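Local coordinates for protein TSE2 (Pseudomonas aeruginosa, PDB 5AKO) that acts as a toxin delivered by the H1 type VI secretion system into the cytoplasm of recipient cells, where it is probably an NAD-dependent cytotoxin, at residues 68-73 and 155-160; 126-131 and 162-167; 29-34 and 142-147; 63-68 and 114-119. All coordinates share one frame; numbering follows the deposited sequence.

Interaction 1 (68-73 and 155-160)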
loop_
_atom_site.group_PDB
_atom_site.type_symbol
_atom_site.label_atom_id
_atom_site.label_comp_id
_atom_site.label_asym_id
_atom_site.label_seq_id
_atom_site.Cartn_x
_atom_site.Cartn_y
_atom_site.Cartn_z
ATOM N N PRO C 68 -6.058 7.167 22.046
ATOM C CA PRO C 68 -5.927 7.179 20.603
ATOM C C PRO C 68 -7.271 7.477 19.973
ATOM O O PRO C 68 -8.286 7.165 20.585
ATOM C CB PRO C 68 -5.590 5.727 20.286
ATOM C CG PRO C 68 -6.277 4.943 21.346
ATOM C CD PRO C 68 -6.142 5.784 22.568
ATOM N N THR C 69 -7.272 8.012 18.753
ATOM C CA THR C 69 -8.488 8.060 17.951
ATOM C C THR C 69 -8.987 6.622 17.748
ATOM O O THR C 69 -8.195 5.679 17.469
ATOM C CB THR C 69 -8.275 8.706 16.547
ATOM O OG1 THR C 69 -7.306 7.936 15.812
ATOM C CG2 THR C 69 -7.805 10.161 16.642
ATOM N N PHE C 70 -10.310 6.482 17.823
ATOM C CA PHE C 70 -10.993 5.222 17.585
ATOM C C PHE C 70 -11.732 5.154 16.253
ATOM O O PHE C 70 -12.126 4.092 15.818
ATOM C CB PHE C 70 -11.971 4.979 18.726
ATOM C CG PHE C 70 -11.281 4.783 20.046
ATOM C CD1 PHE C 70 -10.648 3.570 20.334
ATOM C CD2 PHE C 70 -11.228 5.816 20.982
ATOM C CE1 PHE C 70 -10.006 3.381 21.551
ATOM C CE2 PHE C 70 -10.536 5.641 22.183
ATOM C CZ PHE C 70 -9.927 4.422 22.471
ATOM N N ASP C 71 -11.937 6.282 15.603
ATOM C CA ASP C 71 -12.675 6.250 14.359
ATOM C C ASP C 71 -12.039 7.180 13.354
ATOM O O ASP C 71 -11.090 7.911 13.673
ATOM C CB ASP C 71 -14.147 6.631 14.615
ATOM C CG ASP C 71 -14.314 8.008 15.279
ATOM O OD1 ASP C 71 -13.424 8.879 15.171
ATOM O OD2 ASP C 71 -15.369 8.231 15.916
ATOM N N SER C 72 -12.570 7.152 12.132
ATOM C CA SER C 72 -12.383 8.251 11.219
ATOM C C SER C 72 -13.756 8.850 10.978
ATOM O O SER C 72 -14.654 8.189 10.402
ATOM C CB SER C 72 -11.726 7.813 9.915
ATOM O OG SER C 72 -12.269 6.634 9.382
ATOM N N PRO C 73 -13.940 10.108 11.424
ATOM C CA PRO C 73 -15.237 10.742 11.224
ATOM C C PRO C 73 -15.477 10.867 9.732
ATOM O O PRO C 73 -14.494 10.919 8.986
ATOM C CB PRO C 73 -15.041 12.120 11.846
ATOM C CG PRO C 73 -13.597 12.421 11.614
ATOM C CD PRO C 73 -12.886 11.096 11.744
ATOM N N GLU C 155 -13.579 0.753 27.038
ATOM C CA GLU C 155 -13.678 1.424 28.350
ATOM C C GLU C 155 -12.489 1.060 29.246
ATOM O O GLU C 155 -11.914 1.911 29.883
ATOM C CB GLU C 155 -15.010 1.066 29.049
ATOM C CG GLU C 155 -16.259 1.159 28.148
ATOM C CD GLU C 155 -16.672 -0.183 27.487
ATOM O OE1 GLU C 155 -17.270 -1.048 28.181
ATOM O OE2 GLU C 155 -16.395 -0.373 26.271
ATOM N N VAL C 156 -12.118 -0.215 29.255
ATOM C CA VAL C 156 -11.012 -0.680 30.042
ATOM C C VAL C 156 -9.704 -0.019 29.581
ATOM O O VAL C 156 -8.890 0.413 30.415
ATOM C CB VAL C 156 -10.898 -2.223 29.988
ATOM C CG1 VAL C 156 -9.606 -2.707 30.660
ATOM C CG2 VAL C 156 -12.125 -2.876 30.638
ATOM N N LEU C 157 -9.523 0.067 28.263
ATOM C CA LEU C 157 -8.332 0.679 27.652
ATOM C C LEU C 157 -8.236 2.143 27.993
ATOM O O LEU C 157 -7.187 2.612 28.412
ATOM C CB LEU C 157 -8.368 0.511 26.125
ATOM C CG LEU C 157 -7.284 1.227 25.290
ATOM C CD1 LEU C 157 -5.861 0.863 25.730
ATOM C CD2 LEU C 157 -7.453 0.904 23.820
ATOM N N MET C 158 -9.329 2.872 27.789
ATOM C CA MET C 158 -9.395 4.283 28.167
ATOM C C MET C 158 -9.031 4.432 29.646
ATOM O O MET C 158 -8.258 5.341 30.022
ATOM C CB MET C 158 -10.781 4.869 27.890
ATOM C CG MET C 158 -11.101 5.057 26.414
ATOM S SD MET C 158 -12.825 5.417 26.034
ATOM C CE MET C 158 -12.946 7.185 26.327
ATOM N N GLY C 159 -9.571 3.539 30.482
ATOM C CA GLY C 159 -9.321 3.625 31.926
ATOM C C GLY C 159 -7.837 3.525 32.223
ATOM O O GLY C 159 -7.280 4.310 33.019
ATOM N N GLN C 160 -7.180 2.576 31.560
ATOM C CA GLN C 160 -5.773 2.361 31.813
ATOM C C GLN C 160 -4.973 3.537 31.307
ATOM O O GLN C 160 -3.994 3.945 31.936
ATOM C CB GLN C 160 -5.310 1.071 31.206
ATOM C CG GLN C 160 -6.068 -0.144 31.713
ATOM C CD GLN C 160 -5.390 -0.771 32.867
ATOM O OE1 GLN C 160 -4.452 -1.590 32.695
ATOM N NE2 GLN C 160 -5.786 -0.358 34.061
#
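Phe70, in an irregular loop, faces Leu157 and Met158 on a regular helix, where Gly159 N bonds to Glu155 O at 2.9 Å and Gln160 N to Val156 O at 3.0 Å. A Met-aromatic contact and apolar packing occur together here, where the long connection between strands 33-37 and 100-103 lies against the start of helix 154-176. Phe70 points its side chain at the helix. With CG anti to its own carbonyl carbon (chi1 -65°), the ring reaches the helix with its CE1 and CZ end. Met158 SD is 5.3 Å from the centroid of the Phe70 ring and 47° off the ring normal. The sulfur thus approaches obliquely. Met158 CG, rather than the sulfur, makes the nearest contact, 4.2 Å from Phe70 CZ. Beyond the sulfur, the bend at chi3 (82°) swings Met158 CE off toward His67. Leu157 comes in differently. Its CD2 methyl lies at the ring edge, near the ring plane, 4.2 Å from Phe70 CE1. The Leu157 side chain also touches Leu128 of strand 128-136, which places the ring beside the helix-sheet interface. Arg154 adds a further contact to Phe70. The loop itself contributes to the ring environment: Pro68 O stands 3.1 Å above the plane of the Phe70 ring, displaced toward the rim.

Interaction 2 (126-131 and 162-167)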
loop_
_atom_site.group_PDB
_atom_site.type_symbol
_atom_site.label_atom_id
_atom_site.label_comp_id
_atom_site.label_asym_id
_atom_site.label_seq_id
_atom_site.Cartn_x
_atom_site.Cartn_y
_atom_site.Cartn_z
ATOM N N PRO C 126 -1.020 -2.088 34.404
ATOM C CA PRO C 126 -0.814 -3.523 34.289
ATOM C C PRO C 126 -1.192 -4.177 32.969
ATOM O O PRO C 126 -0.515 -5.130 32.549
ATOM C CB PRO C 126 -1.685 -4.117 35.437
ATOM C CG PRO C 126 -2.579 -2.999 35.896
ATOM C CD PRO C 126 -1.752 -1.754 35.646
ATOM N N ASP C 127 -2.248 -3.726 32.322
ATOM C CA ASP C 127 -2.647 -4.380 31.059
ATOM C C ASP C 127 -2.256 -3.621 29.771
ATOM O O ASP C 127 -2.773 -3.916 28.698
ATOM C CB ASP C 127 -4.155 -4.647 31.087
ATOM C CG ASP C 127 -4.538 -5.719 32.080
ATOM O OD1 ASP C 127 -3.884 -6.800 32.049
ATOM O OD2 ASP C 127 -5.496 -5.482 32.858
ATOM N N LEU C 128 -1.318 -2.687 29.880
ATOM C CA LEU C 128 -0.826 -1.952 28.736
ATOM C C LEU C 128 0.607 -2.285 28.543
ATOM O O LEU C 128 1.255 -2.843 29.446
ATOM C CB LEU C 128 -0.937 -0.466 28.981
ATOM C CG LEU C 128 -2.334 0.139 29.091
ATOM C CD1 LEU C 128 -2.229 1.648 29.191
ATOM C CD2 LEU C 128 -3.212 -0.228 27.903
ATOM N N LYS C 129 1.110 -1.992 27.352
ATOM C CA LYS C 129 2.538 -2.090 27.098
ATOM C C LYS C 129 2.910 -1.038 26.091
ATOM O O LYS C 129 2.031 -0.478 25.437
ATOM C CB LYS C 129 2.932 -3.478 26.633
ATOM C CG LYS C 129 2.350 -3.904 25.297
ATOM C CD LYS C 129 2.472 -5.412 25.080
ATOM C CE LYS C 129 2.078 -5.805 23.669
ATOM N NZ LYS C 129 2.260 -7.256 23.447
ATOM N N VAL C 130 4.207 -0.775 25.997
ATOM C CA VAL C 130 4.754 0.279 25.176
ATOM C C VAL C 130 5.746 -0.362 24.267
ATOM O O VAL C 130 6.718 -0.912 24.728
ATOM C CB VAL C 130 5.474 1.318 26.048
ATOM C CG1 VAL C 130 6.066 2.435 25.205
ATOM C CG2 VAL C 130 4.500 1.863 27.074
ATOM N N LYS C 131 5.488 -0.274 22.975
ATOM C CA LYS C 131 6.263 -0.928 21.943
ATOM C C LYS C 131 7.181 0.047 21.254
ATOM O O LYS C 131 6.742 1.099 20.810
ATOM C CB LYS C 131 5.312 -1.500 20.889
ATOM C CG LYS C 131 5.997 -2.055 19.639
ATOM C CD LYS C 131 4.961 -2.610 18.683
ATOM C CE LYS C 131 5.568 -3.251 17.449
ATOM N NZ LYS C 131 6.563 -4.275 17.831
ATOM N N ASP C 162 -5.942 6.675 31.196
ATOM C CA ASP C 162 -6.077 7.674 32.262
ATOM C C ASP C 162 -5.111 7.440 33.454
ATOM O O ASP C 162 -4.396 8.354 33.884
ATOM C CB ASP C 162 -7.549 7.792 32.679
ATOM C CG ASP C 162 -8.414 8.447 31.571
ATOM O OD1 ASP C 162 -7.848 9.201 30.724
ATOM O OD2 ASP C 162 -9.639 8.190 31.526
ATOM N N ASN C 163 -5.038 6.210 33.952
ATOM C CA ASN C 163 -4.054 5.909 34.971
ATOM C C ASN C 163 -2.633 6.108 34.519
ATOM O O ASN C 163 -1.790 6.454 35.325
ATOM C CB ASN C 163 -4.214 4.489 35.496
ATOM C CG ASN C 163 -5.489 4.315 36.291
ATOM O OD1 ASN C 163 -6.125 5.291 36.683
ATOM N ND2 ASN C 163 -5.882 3.094 36.497
ATOM N N PHE C 164 -2.360 5.914 33.233
ATOM C CA PHE C 164 -1.028 6.154 32.716
ATOM C C PHE C 164 -0.675 7.643 32.785
ATOM O O PHE C 164 0.465 8.012 33.074
ATOM C CB PHE C 164 -0.906 5.665 31.266
ATOM C CG PHE C 164 0.520 5.321 30.830
ATOM C CD1 PHE C 164 1.607 5.586 31.615
ATOM C CD2 PHE C 164 0.739 4.689 29.649
ATOM C CE1 PHE C 164 2.875 5.270 31.192
ATOM C CE2 PHE C 164 2.009 4.327 29.247
ATOM C CZ PHE C 164 3.083 4.646 30.016
ATOM N N VAL C 165 -1.624 8.503 32.468
ATOM C CA VAL C 165 -1.423 9.949 32.616
ATOM C C VAL C 165 -1.092 10.294 34.064
ATOM O O VAL C 165 -0.140 11.022 34.337
ATOM C CB VAL C 165 -2.681 10.732 32.217
ATOM C CG1 VAL C 165 -2.549 12.194 32.597
ATOM C CG2 VAL C 165 -2.961 10.590 30.725
ATOM N N ARG C 166 -1.864 9.742 34.990
ATOM C CA ARG C 166 -1.693 10.030 36.411
ATOM C C ARG C 166 -0.344 9.527 36.896
ATOM O O ARG C 166 0.313 10.212 37.657
ATOM C CB ARG C 166 -2.789 9.339 37.237
ATOM C CG ARG C 166 -4.210 9.819 36.981
ATOM C CD ARG C 166 -5.143 9.069 37.926
ATOM N NE ARG C 166 -6.534 9.169 37.541
ATOM C CZ ARG C 166 -7.393 10.092 37.964
ATOM N NH1 ARG C 166 -7.026 11.063 38.791
ATOM N NH2 ARG C 166 -8.653 10.072 37.532
ATOM N N ASN C 167 0.073 8.336 36.456
ATOM C CA ASN C 167 1.390 7.798 36.845
ATOM C C ASN C 167 2.489 8.720 36.379
ATOM O O ASN C 167 3.505 8.921 37.090
ATOM C CB ASN C 167 1.629 6.398 36.274
ATOM C CG ASN C 167 0.675 5.366 36.827
ATOM O OD1 ASN C 167 -0.141 5.658 37.695
ATOM N ND2 ASN C 167 0.734 4.158 36.276
#
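This contact belongs to the helix-on-sheet layer of the fold, where Leu128 and Val130 of strand 128-136 meet Phe164 of helix 154-176. The two backbones are well separated, with Leu128 CA and Phe164 CA 9.0 Å apart. The aromatic ring spans the gap. Phe164 holds CG anti to its backbone N (chi1 -155°), which directs the ring from the helix to the strand. Val130 offers its CG2 methyl, 4.1 Å from Phe164 CE2. This methyl lies at the ring edge, near the ring plane. Leu128 approaches obliquely instead, with CD1 4.3 Å from Phe164 CD2. Leu128 and Val130, two residues apart on the strand, both point toward the helix. Lys129, between them, points away and makes a cation-pi contact with Tyr24. Phe164 is also packed by Pro125, by Ile146 of strand 141-148 and by Ile118 of strand 114-118. All three touching residues are buried, and the cross-segment contacts are purely apolar. Such alternation, with Leu128 and Val130 turned to the helix and Lys129 turned from it, is typical of an amphipathic strand in a sheet covered on one face by a helix.

Interaction 3 (29-34 and 142-147)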
loop_
_atom_site.group_PDB
_atom_site.type_symbol
_atom_site.label_atom_id
_atom_site.label_comp_id
_atom_site.label_asym_id
_atom_site.label_seq_id
_atom_site.Cartn_x
_atom_site.Cartn_y
_atom_site.Cartn_z
ATOM N N THR C 29 8.636 2.445 32.240
ATOM C CA THR C 29 9.293 2.957 31.056
ATOM C C THR C 29 10.777 3.186 31.332
ATOM O O THR C 29 11.163 3.540 32.434
ATOM C CB THR C 29 8.684 4.288 30.637
ATOM O OG1 THR C 29 8.715 5.199 31.748
ATOM C CG2 THR C 29 7.286 4.081 30.200
ATOM N N SER C 30 11.595 3.013 30.321
ATOM C CA SER C 30 13.032 3.043 30.504
ATOM C C SER C 30 13.597 4.277 29.868
ATOM O O SER C 30 14.782 4.471 29.844
ATOM C CB SER C 30 13.673 1.783 29.888
ATOM O OG SER C 30 13.361 1.664 28.513
ATOM N N LEU C 31 12.723 5.135 29.409
ATOM C CA LEU C 31 13.081 6.227 28.545
ATOM C C LEU C 31 12.011 7.272 28.708
ATOM O O LEU C 31 10.854 6.925 28.926
ATOM C CB LEU C 31 12.998 5.727 27.119
ATOM C CG LEU C 31 14.013 6.288 26.158
ATOM C CD1 LEU C 31 15.271 5.439 26.209
ATOM C CD2 LEU C 31 13.392 6.265 24.778
ATOM N N THR C 32 12.385 8.534 28.558
ATOM C CA THR C 32 11.418 9.625 28.525
ATOM C C THR C 32 10.761 9.708 27.151
ATOM O O THR C 32 11.447 9.763 26.148
ATOM C CB THR C 32 12.048 10.977 28.916
ATOM O OG1 THR C 32 12.540 10.860 30.246
ATOM C CG2 THR C 32 11.006 12.138 28.933
ATOM N N LEU C 33 9.429 9.706 27.150
ATOM C CA LEU C 33 8.583 9.749 25.960
ATOM C C LEU C 33 7.656 10.988 26.013
ATOM O O LEU C 33 7.249 11.421 27.090
ATOM C CB LEU C 33 7.735 8.455 25.866
ATOM C CG LEU C 33 8.582 7.152 25.799
ATOM C CD1 LEU C 33 7.803 5.876 26.077
ATOM C CD2 LEU C 33 9.249 7.030 24.454
ATOM N N TYR C 34 7.319 11.509 24.850
ATOM C CA TYR C 34 6.617 12.761 24.713
ATOM C C TYR C 34 5.408 12.564 23.804
ATOM O O TYR C 34 5.532 12.026 22.712
ATOM C CB TYR C 34 7.533 13.815 24.060
ATOM C CG TYR C 34 8.770 14.118 24.831
ATOM C CD1 TYR C 34 9.929 13.314 24.693
ATOM C CD2 TYR C 34 8.820 15.200 25.718
ATOM C CE1 TYR C 34 11.084 13.593 25.402
ATOM C CE2 TYR C 34 9.989 15.496 26.438
ATOM C CZ TYR C 34 11.119 14.685 26.258
ATOM O OH TYR C 34 12.277 14.958 26.952
ATOM N N THR C 142 12.484 8.445 17.335
ATOM C CA THR C 142 12.048 7.048 17.341
ATOM C C THR C 142 10.626 7.026 17.811
ATOM O O THR C 142 10.310 7.617 18.842
ATOM C CB THR C 142 12.912 6.167 18.285
ATOM O OG1 THR C 142 14.221 6.042 17.717
ATOM C CG2 THR C 142 12.294 4.780 18.397
ATOM N N HIS C 143 9.792 6.301 17.094
ATOM C CA HIS C 143 8.354 6.229 17.443
ATOM C C HIS C 143 8.062 5.069 18.398
ATOM O O HIS C 143 8.696 4.001 18.284
ATOM C CB HIS C 143 7.561 5.998 16.174
ATOM C CG HIS C 143 6.084 5.987 16.393
ATOM N ND1 HIS C 143 5.397 4.876 16.824
ATOM C CD2 HIS C 143 5.165 6.958 16.231
ATOM C CE1 HIS C 143 4.111 5.162 16.900
ATOM N NE2 HIS C 143 3.950 6.421 16.553
ATOM N N TYR C 144 7.093 5.260 19.301
ATOM C CA TYR C 144 6.677 4.241 20.229
ATOM C C TYR C 144 5.153 4.181 20.284
ATOM O O TYR C 144 4.487 5.190 20.006
ATOM C CB TYR C 144 7.199 4.537 21.618
ATOM C CG TYR C 144 8.708 4.349 21.863
ATOM C CD1 TYR C 144 9.615 5.286 21.445
ATOM C CD2 TYR C 144 9.187 3.271 22.562
ATOM C CE1 TYR C 144 10.970 5.137 21.681
ATOM C CE2 TYR C 144 10.515 3.095 22.822
ATOM C CZ TYR C 144 11.421 4.028 22.354
ATOM O OH TYR C 144 12.776 3.900 22.583
ATOM N N THR C 145 4.590 3.013 20.659
ATOM C CA THR C 145 3.148 2.852 20.683
ATOM C C THR C 145 2.707 2.257 21.996
ATOM O O THR C 145 3.199 1.228 22.410
ATOM C CB THR C 145 2.668 1.945 19.537
ATOM O OG1 THR C 145 3.132 2.482 18.303
ATOM C CG2 THR C 145 1.112 1.861 19.485
ATOM N N ILE C 146 1.833 2.971 22.679
ATOM C CA ILE C 146 1.210 2.481 23.882
ATOM C C ILE C 146 -0.008 1.689 23.414
ATOM O O ILE C 146 -0.837 2.226 22.693
ATOM C CB ILE C 146 0.680 3.618 24.732
ATOM C CG1 ILE C 146 1.781 4.633 25.065
ATOM C CG2 ILE C 146 0.090 3.049 26.000
ATOM C CD1 ILE C 146 1.316 5.938 25.695
ATOM N N MET C 147 -0.134 0.438 23.838
ATOM C CA MET C 147 -1.100 -0.456 23.255
ATOM C C MET C 147 -1.607 -1.431 24.353
ATOM O O MET C 147 -1.001 -1.577 25.395
ATOM C CB MET C 147 -0.519 -1.209 22.016
ATOM C CG MET C 147 0.440 -2.310 22.428
ATOM S SD MET C 147 1.165 -3.222 21.110
ATOM C CE MET C 147 1.643 -1.999 19.888
#
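Tyr144 receives two leucines, Leu31 and Leu33, that come from the segment leading into strand 33-37. The backbones are not paired here; Leu33 CA and Tyr144 CA are 8.2 Å apart. The first kind of interaction is CH-pi. Leu33 CD2 sits over one face of the Tyr144 ring, 3.8 Å from its centroid and 21° off the normal. The methyl is shifted toward the rim, and its nearest ring atom is Tyr144 CD1 at 3.5 Å. Leu33 crosses the tyrosine at about a right angle. The second kind is apolar packing farther out on the same ring, with Leu31 CD2 3.8 Å from Tyr144 CZ. The same methyl makes a close methyl-to-hydroxyl contact, Leu31 CD2 to Tyr144 OH at 3.3 Å. It is oblique to the ring, and the Leu31 side chain also crosses at about a right angle. Tyr144 turns CG anti to its carbonyl carbon (chi1 -72°), which carries the ring toward the 29-34 segment. Both Leu33 and Tyr144 touch Val102 of strand 100-103. His143 points away from the leucines into a polar network; NE2 bonds to Ser101 OG and ND1 to Asp133 OD2. It also packs on an apolar side chain of another protein chain. Strand 33-37 pairs with strand 114-118, while strand 141-148 lies in the larger antiparallel sheet. The two sheets also touch through a backbone bond between Tyr34 and Phe103. Leucine-on-tyrosine packing of this kind therefore joins two sheets, consistent with the two-sheet core of the ADP-ribosyltransferase fold.

Interaction 4 (63-68 and 114-119)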
loop_
_atom_site.group_PDB
_atom_site.type_symbol
_atom_site.label_atom_id
_atom_site.label_comp_id
_atom_site.label_asym_id
_atom_site.label_seq_id
_atom_site.Cartn_x
_atom_site.Cartn_y
_atom_site.Cartn_z
ATOM N N ALA C 63 -7.839 14.676 31.651
ATOM C CA ALA C 63 -7.955 14.836 30.208
ATOM C C ALA C 63 -7.370 13.606 29.500
ATOM O O ALA C 63 -6.410 13.006 29.999
ATOM C CB ALA C 63 -7.246 16.091 29.771
ATOM N N PRO C 64 -7.977 13.202 28.377
ATOM C CA PRO C 64 -7.691 11.930 27.707
ATOM C C PRO C 64 -6.467 12.029 26.804
ATOM O O PRO C 64 -6.550 11.778 25.617
ATOM C CB PRO C 64 -8.983 11.665 26.919
ATOM C CG PRO C 64 -9.498 13.020 26.625
ATOM C CD PRO C 64 -9.209 13.810 27.862
ATOM N N LEU C 65 -5.327 12.388 27.399
ATOM C CA LEU C 65 -4.161 12.837 26.628
ATOM C C LEU C 65 -3.482 11.728 25.830
ATOM O O LEU C 65 -2.849 11.977 24.823
ATOM C CB LEU C 65 -3.161 13.506 27.575
ATOM C CG LEU C 65 -3.570 14.879 28.164
ATOM C CD1 LEU C 65 -2.449 15.422 29.019
ATOM C CD2 LEU C 65 -3.886 15.895 27.084
ATOM N N LEU C 66 -3.565 10.523 26.340
ATOM C CA LEU C 66 -2.985 9.373 25.723
ATOM C C LEU C 66 -4.063 8.451 25.136
ATOM O O LEU C 66 -3.820 7.267 24.940
ATOM C CB LEU C 66 -2.194 8.592 26.781
ATOM C CG LEU C 66 -1.085 9.326 27.517
ATOM C CD1 LEU C 66 -0.482 8.459 28.610
ATOM C CD2 LEU C 66 0.008 9.773 26.610
ATOM N N HIS C 67 -5.249 8.988 24.884
ATOM C CA HIS C 67 -6.277 8.243 24.190
ATOM C C HIS C 67 -5.976 8.295 22.718
ATOM O O HIS C 67 -5.679 9.360 22.189
ATOM C CB HIS C 67 -7.676 8.854 24.411
ATOM C CG HIS C 67 -8.252 8.574 25.755
ATOM N ND1 HIS C 67 -9.606 8.536 25.984
ATOM C CD2 HIS C 67 -7.662 8.354 26.952
ATOM C CE1 HIS C 67 -9.827 8.268 27.260
ATOM N NE2 HIS C 67 -8.660 8.148 27.870
ATOM N N PRO C 68 -6.058 7.167 22.046
ATOM C CA PRO C 68 -5.927 7.179 20.603
ATOM C C PRO C 68 -7.271 7.477 19.973
ATOM O O PRO C 68 -8.286 7.165 20.585
ATOM C CB PRO C 68 -5.590 5.727 20.286
ATOM C CG PRO C 68 -6.277 4.943 21.346
ATOM C CD PRO C 68 -6.142 5.784 22.568
ATOM N N GLY C 114 2.275 21.799 22.603
ATOM C CA GLY C 114 3.368 21.358 23.444
ATOM C C GLY C 114 3.339 19.871 23.608
ATOM O O GLY C 114 2.608 19.151 22.896
ATOM N N ASP C 115 4.124 19.401 24.567
ATOM C CA ASP C 115 4.309 17.973 24.780
ATOM C C ASP C 115 3.959 17.632 26.187
ATOM O O ASP C 115 4.452 18.274 27.117
ATOM C CB ASP C 115 5.759 17.619 24.510
ATOM C CG ASP C 115 6.167 17.854 23.039
ATOM O OD1 ASP C 115 5.750 17.067 22.145
ATOM O OD2 ASP C 115 6.938 18.810 22.793
ATOM N N PHE C 116 3.138 16.607 26.354
ATOM C CA PHE C 116 2.944 16.027 27.640
ATOM C C PHE C 116 4.056 15.021 27.806
ATOM O O PHE C 116 4.253 14.208 26.915
ATOM C CB PHE C 116 1.592 15.345 27.704
ATOM C CG PHE C 116 1.381 14.549 28.949
ATOM C CD1 PHE C 116 1.024 15.172 30.112
ATOM C CD2 PHE C 116 1.577 13.186 28.962
ATOM C CE1 PHE C 116 0.836 14.447 31.282
ATOM C CE2 PHE C 116 1.434 12.459 30.136
ATOM C CZ PHE C 116 1.056 13.085 31.294
ATOM N N VAL C 117 4.727 15.028 28.975
ATOM C CA VAL C 117 5.973 14.263 29.199
ATOM C C VAL C 117 5.728 13.030 30.046
ATOM O O VAL C 117 5.112 13.136 31.081
ATOM C CB VAL C 117 7.017 15.070 29.977
ATOM C CG1 VAL C 117 8.278 14.254 30.108
ATOM C CG2 VAL C 117 7.314 16.425 29.305
ATOM N N ILE C 118 6.206 11.871 29.587
ATOM C CA ILE C 118 6.130 10.606 30.304
ATOM C C ILE C 118 7.558 10.238 30.673
ATOM O O ILE C 118 8.365 9.830 29.793
ATOM C CB ILE C 118 5.522 9.502 29.455
ATOM C CG1 ILE C 118 4.098 9.900 29.014
ATOM C CG2 ILE C 118 5.507 8.187 30.222
ATOM C CD1 ILE C 118 3.391 8.807 28.213
ATOM N N PRO C 119 7.919 10.474 31.949
ATOM C CA PRO C 119 9.360 10.412 32.207
ATOM C C PRO C 119 9.858 8.992 32.274
ATOM O O PRO C 119 9.100 8.089 32.640
ATOM C CB PRO C 119 9.494 11.091 33.568
ATOM C CG PRO C 119 8.382 12.109 33.532
ATOM C CD PRO C 119 7.240 11.345 32.914
#
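Phe116 of strand 114-118 meets Leu65 and Leu66, the two central residues of a type I beta turn that runs from Pro64 to His67. The turn is closed by His67 N to Pro64 O at 3.2 Å. It presents both leucine side chains to the strand. Phe116 starts with its CB directed at the turn, and its CG is anti to the backbone N (chi1 172°). From there the ring runs past Leu65. Phe116 CG lies 3.9 Å from Leu65 CD1. The next atom comes closer, with Phe116 CD1 to Leu65 CD1 at 3.6 Å. Phe116 CE1 is again somewhat farther from Leu65 CD1, at 4.1 Å. The two side chains cross at about a right angle. Near the other edge, Phe116 CD2 is 4.4 Å from Leu66 CD2. Both methyls approach obliquely from the same side of the ring plane, Leu65 CD1 by ring atom CD1 and Leu66 CD2 by ring atom CD2. At the far end of the ring, Phe116 CZ lies toward helix 154-176. Leu66 has a second partner on the strand. Its CD1 and CD2 methyls face the end of Ile118 side by side, each 3.9 Å from Ile118 CD1, tip to tip. All four touching residues are buried. Strand 33-37 lies beside strand 114-118 and adds Val37 to the surroundings of Phe116 and Arg35 to those of Leu66. The contact thus joins the turn to the two-stranded sheet, with helix 154-176 against it through Ala168, which touches Phe116.

How the interactions relate
Interactions 2 and 4 are buried; interactions 1 and 3 are only partly so. Helix 154-176 joins 1 and 2, where Leu157 CD1 packs on Leu128 CD2. The same helix meets interaction 4 through Phe164 and Val165, which touch Leu66. The ranges of interactions 1 and 4 overlap at Pro68. Interactions 2 and 3 lie on neighbouring strands of one sheet; 3 and 4 meet in the two-stranded sheet, linked by Leu33 O and Ile118 N. Each contact pairs an aromatic ring with aliphatic groups. The two buried contacts are purely apolar, while the partly buried ones bring in a sulfur (interaction 1) or a hydroxyl (interaction 3). A methyl sits over a ring face only in interaction 3.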